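Local coordinates for protein quinone oxidoreductase (Coxiella burnetii, PDB 3TQH) that probably reduces quinones at the expense of NADPH, as a member of the medium-chain dehydrogenase/reductase superfamily whose cofactor lies on a Rossmann-type domain, at residues G228-S231 / I232-L235; V252-V255 / A256-H260. All coordinates share one frame; numbering follows the deposited sequence.

Contact 1: residues G228-S231 / I232-L235; sequences GIQS and IDCL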
loop_
_atom_site.group_PDB
_atom_site.type_symbol
_atom_site.label_atom_id
_atom_site.label_comp_id
_atom_site.label_asym_id
_atom_site.label_seq_id
_atom_site.Cartn_x
_atom_site.Cartn_y
_atom_site.Cartn_z
ATOM N N GLY A 228 -9.355 6.483 14.287
ATOM C CA GLY A 228 -8.150 7.263 14.549
ATOM C C GLY A 228 -8.326 8.230 15.703
ATOM O O GLY A 228 -7.464 8.315 16.577
ATOM N N ILE A 229 -9.443 8.958 15.711
ATOM C CA ILE A 229 -9.760 9.883 16.804
ATOM C C ILE A 229 -9.822 9.151 18.143
ATOM O O ILE A 229 -9.251 9.604 19.131
ATOM C CB ILE A 229 -11.121 10.601 16.597
ATOM C CG1 ILE A 229 -11.111 11.472 15.338
ATOM C CG2 ILE A 229 -11.471 11.452 17.818
ATOM C CD1 ILE A 229 -9.912 12.381 15.225
ATOM N N GLN A 230 -10.531 8.025 18.163
ATOM C CA GLN A 230 -10.672 7.216 19.371
ATOM C C GLN A 230 -9.316 6.734 19.883
ATOM O O GLN A 230 -9.111 6.654 21.086
ATOM C CB GLN A 230 -11.587 6.007 19.105
ATOM C CG GLN A 230 -13.073 6.255 19.339
ATOM C CD GLN A 230 -13.595 5.503 20.561
ATOM O OE1 GLN A 230 -13.777 4.281 20.519
ATOM N NE2 GLN A 230 -13.836 6.228 21.654
ATOM N N SER A 231 -8.399 6.423 18.966
ATOM C CA SER A 231 -7.097 5.844 19.315
ATOM C C SER A 231 -6.230 6.776 20.155
ATOM O O SER A 231 -5.374 6.319 20.897
ATOM C CB SER A 231 -6.331 5.448 18.049
ATOM O OG SER A 231 -7.074 4.521 17.270
ATOM N N ILE A 232 -6.462 8.079 20.031
ATOM C CA ILE A 232 -5.741 9.081 20.806
ATOM C C ILE A 232 -5.854 8.835 22.326
ATOM O O ILE A 232 -4.890 9.056 23.060
ATOM C CB ILE A 232 -6.245 10.505 20.458
ATOM C CG1 ILE A 232 -5.974 10.824 18.978
ATOM C CG2 ILE A 232 -5.579 11.548 21.343
ATOM C CD1 ILE A 232 -6.768 11.987 18.451
ATOM N N ASP A 233 -7.016 8.356 22.778
ATOM C CA ASP A 233 -7.264 8.104 24.206
ATOM C C ASP A 233 -6.386 7.006 24.837
ATOM O O ASP A 233 -6.280 6.938 26.062
ATOM C CB ASP A 233 -8.734 7.733 24.438
ATOM C CG ASP A 233 -9.694 8.895 24.187
ATOM O OD1 ASP A 233 -9.313 10.065 24.419
ATOM O OD2 ASP A 233 -10.851 8.623 23.772
ATOM N N CYS A 234 -5.777 6.143 24.024
ATOM C CA CYS A 234 -4.960 5.050 24.560
ATOM C C CYS A 234 -3.455 5.357 24.549
ATOM O O CYS A 234 -2.662 4.575 25.060
ATOM C CB CYS A 234 -5.265 3.732 23.831
ATOM S SG CYS A 234 -4.571 3.548 22.169
ATOM N N LEU A 235 -3.071 6.506 23.999
ATOM C CA LEU A 235 -1.666 6.909 23.963
ATOM C C LEU A 235 -1.132 7.299 25.331
ATOM O O LEU A 235 -1.831 7.941 26.113
ATOM C CB LEU A 235 -1.473 8.115 23.039
ATOM C CG LEU A 235 -1.682 7.940 21.542
ATOM C CD1 LEU A 235 -1.506 9.290 20.874
ATOM C CD2 LEU A 235 -0.711 6.918 20.974
#
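The carbonyl oxygen of S231 accepts the N-H of C234 (O to N 3.2 Å) in a fairly straight bond (160°). The chi1 of C234, 76°, sets its sulfur in the crowded position between backbone N and carbonyl carbon, and there SG lies 3.2 Å from S231 O. One step earlier, D233 N donates to Q230 O at 3.2 Å, and the bond of I232 N to I229 O is weak. Each of the three bonds spans three residues, the spacing of a 3-10 turn. Side chains follow the same path. I232 arches over the I229 carbonyl, with CB 3.4 Å and CD1 3.5 Å from I229 O; its extended outer chain (chi2 163°) carries CD1 back along the turn to I229 CA, 4.0 Å away. CB of D233 lies 3.5 Å from Q230 O. S231 OG, beside its own backbone N, hydrogen-bonds both V227 O and H159 NE2, which ties this buried hydroxyl to the region just after strand 155-158. S231, C234 and L235 all touch V219, while I229 and I232 lie against helix 249-258. Together they form the tightly wound passage from helix 225-231 through the short strand 235-236 to strand 239-243 of the parallel sheet of a Rossmann-type nucleotide-binding domain.

Contact 2: residues V252-V255 / A256-H260; sequences VIEV and AKQKH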
loop_
_atom_site.group_PDB
_atom_site.type_symbol
_atom_site.label_atom_id
_atom_site.label_comp_id
_atom_site.label_asym_id
_atom_site.label_seq_id
_atom_site.Cartn_x
_atom_site.Cartn_y
_atom_site.Cartn_z
ATOM N N VAL A 252 -7.484 14.234 12.536
ATOM C CA VAL A 252 -6.918 13.401 13.597
ATOM C C VAL A 252 -5.789 14.114 14.344
ATOM O O VAL A 252 -5.699 14.038 15.569
ATOM C CB VAL A 252 -6.404 12.043 13.043
ATOM C CG1 VAL A 252 -5.629 11.271 14.114
ATOM C CG2 VAL A 252 -7.572 11.204 12.516
ATOM N N ILE A 253 -4.932 14.802 13.598
ATOM C CA ILE A 253 -3.815 15.546 14.175
ATOM C C ILE A 253 -4.318 16.685 15.065
ATOM O O ILE A 253 -3.758 16.933 16.137
ATOM C CB ILE A 253 -2.896 16.124 13.071
ATOM C CG1 ILE A 253 -2.159 15.002 12.335
ATOM C CG2 ILE A 253 -1.887 17.102 13.654
ATOM C CD1 ILE A 253 -1.624 15.432 10.990
ATOM N N GLU A 254 -5.371 17.369 14.621
ATOM C CA GLU A 254 -5.960 18.457 15.402
ATOM C C GLU A 254 -6.523 17.960 16.735
ATOM O O GLU A 254 -6.247 18.550 17.782
ATOM C CB GLU A 254 -7.030 19.200 14.586
ATOM C CG GLU A 254 -7.794 20.296 15.333
ATOM C CD GLU A 254 -6.899 21.387 15.931
ATOM O OE1 GLU A 254 -5.708 21.472 15.560
ATOM O OE2 GLU A 254 -7.401 22.175 16.773
ATOM N N VAL A 255 -7.288 16.873 16.715
ATOM C CA VAL A 255 -7.842 16.336 17.965
ATOM C C VAL A 255 -6.721 15.857 18.885
ATOM O O VAL A 255 -6.795 16.039 20.094
ATOM C CB VAL A 255 -8.872 15.200 17.735
ATOM C CG1 VAL A 255 -9.307 14.582 19.067
ATOM C CG2 VAL A 255 -10.087 15.736 16.990
ATOM N N ALA A 256 -5.677 15.267 18.312
ATOM C CA ALA A 256 -4.504 14.874 19.090
ATOM C C ALA A 256 -3.878 16.090 19.779
ATOM O O ALA A 256 -3.613 16.062 20.986
ATOM C CB ALA A 256 -3.484 14.176 18.204
ATOM N N LYS A 257 -3.666 17.159 19.013
ATOM C CA LYS A 257 -3.122 18.408 19.555
ATOM C C LYS A 257 -3.956 18.901 20.734
ATOM O O LYS A 257 -3.408 19.357 21.734
ATOM C CB LYS A 257 -3.052 19.491 18.463
ATOM C CG LYS A 257 -2.569 20.876 18.933
ATOM C CD LYS A 257 -3.188 21.992 18.090
ATOM C CE LYS A 257 -2.726 23.366 18.539
ATOM N NZ LYS A 257 -3.067 24.443 17.544
ATOM N N GLN A 258 -5.278 18.809 20.612
ATOM C CA GLN A 258 -6.186 19.252 21.678
ATOM C C GLN A 258 -6.091 18.352 22.910
ATOM O O GLN A 258 -6.262 18.816 24.033
ATOM C CB GLN A 258 -7.630 19.325 21.167
ATOM C CG GLN A 258 -7.870 20.466 20.178
ATOM C CD GLN A 258 -9.230 20.385 19.490
ATOM O OE1 GLN A 258 -9.694 19.307 19.109
ATOM N NE2 GLN A 258 -9.871 21.536 19.320
ATOM N N LYS A 259 -5.798 17.070 22.695
ATOM C CA LYS A 259 -5.527 16.144 23.802
ATOM C C LYS A 259 -4.064 16.212 24.253
ATOM O O LYS A 259 -3.649 15.431 25.103
ATOM C CB LYS A 259 -5.855 14.703 23.403
ATOM C CG LYS A 259 -7.277 14.473 22.873
ATOM C CD LYS A 259 -8.289 14.152 23.970
ATOM C CE LYS A 259 -9.505 13.433 23.393
ATOM N NZ LYS A 259 -10.647 13.398 24.349
ATOM N N HIS A 260 -3.292 17.135 23.669
ATOM C CA HIS A 260 -1.881 17.344 23.999
ATOM C C HIS A 260 -1.047 16.096 23.712
ATOM O O HIS A 260 -0.167 15.727 24.489
ATOM C CB HIS A 260 -1.728 17.821 25.453
ATOM C CG HIS A 260 -2.330 19.169 25.706
ATOM N ND1 HIS A 260 -1.875 20.021 26.690
ATOM C CD2 HIS A 260 -3.337 19.824 25.082
ATOM C CE1 HIS A 260 -2.588 21.133 26.671
ATOM N NE2 HIS A 260 -3.483 21.039 25.705
#
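Four backbone bonds of the alpha-helical i to i+4 kind, A256 N to V252 O through K259 N to V255 O, join 252-255 to 256-260, with K257 N to I253 O the shortest at 2.9 Å, before H260 turns to positive phi in a Schellman motif. This is the C-terminal half of helix 249-258, the crossover helix of a beta-alpha-beta unit between parallel strands 239-243 and 262-264. The side toward the sheet is largely aliphatic: V252 meets I241 and S243, I253 and A256 meet A263, and the A256 methyl sits 3.4 Å from V252 O, tucked against the preceding turn. On the outer face E254 reaches forward along the helix. Its CG is anti to the backbone N (chi1 176°), and a bend at chi2 then swings the carboxylate between K257 and Q258. OE1 of E254 meets K257 CD at 3.6 Å where the two chains cross at a slant, while K257 NZ remains 4.4 Å from OE1, a loose attraction of opposite charges rather than a salt bridge. OE2 approaches Q258 NE2 to 3.6 Å with the carboxylate and amide planes 53° apart, so the two flat groups neither stack nor lie coplanar. The stem of Q258 runs over the E254 carbonyl, its CG 3.5 Å from E254 O. V255, by contrast, turns its methyls toward I229 and I232. At the last turn K259 folds at chi2 (-89°), and its CG presses on the V255 carbonyl, 3.2 Å from V255 O.

How the contacts relate
Contacts 1 and 2 follow each other along the chain and lie side by side, their centres about 10 Å apart. The seam is packed mainly by aliphatic side chains: I229 CD1 rests 3.6 Å from V252 CA, and I232 CD1 rests on the backbone at A256 N, 3.5 Å away, and on V255 CG1 at 3.7 Å. At the outer end, D233 OD1 and K259 NZ, 3.6 Å apart, add a long, weak ion pair across the two turns. Neither contact reaches the cofactor: the side chain of S231 is about 9 Å from the bound NADPH and that of I253 about 11 Å, whereas V244 and L266, just beyond strands 239-243 and 262-264, bind it directly.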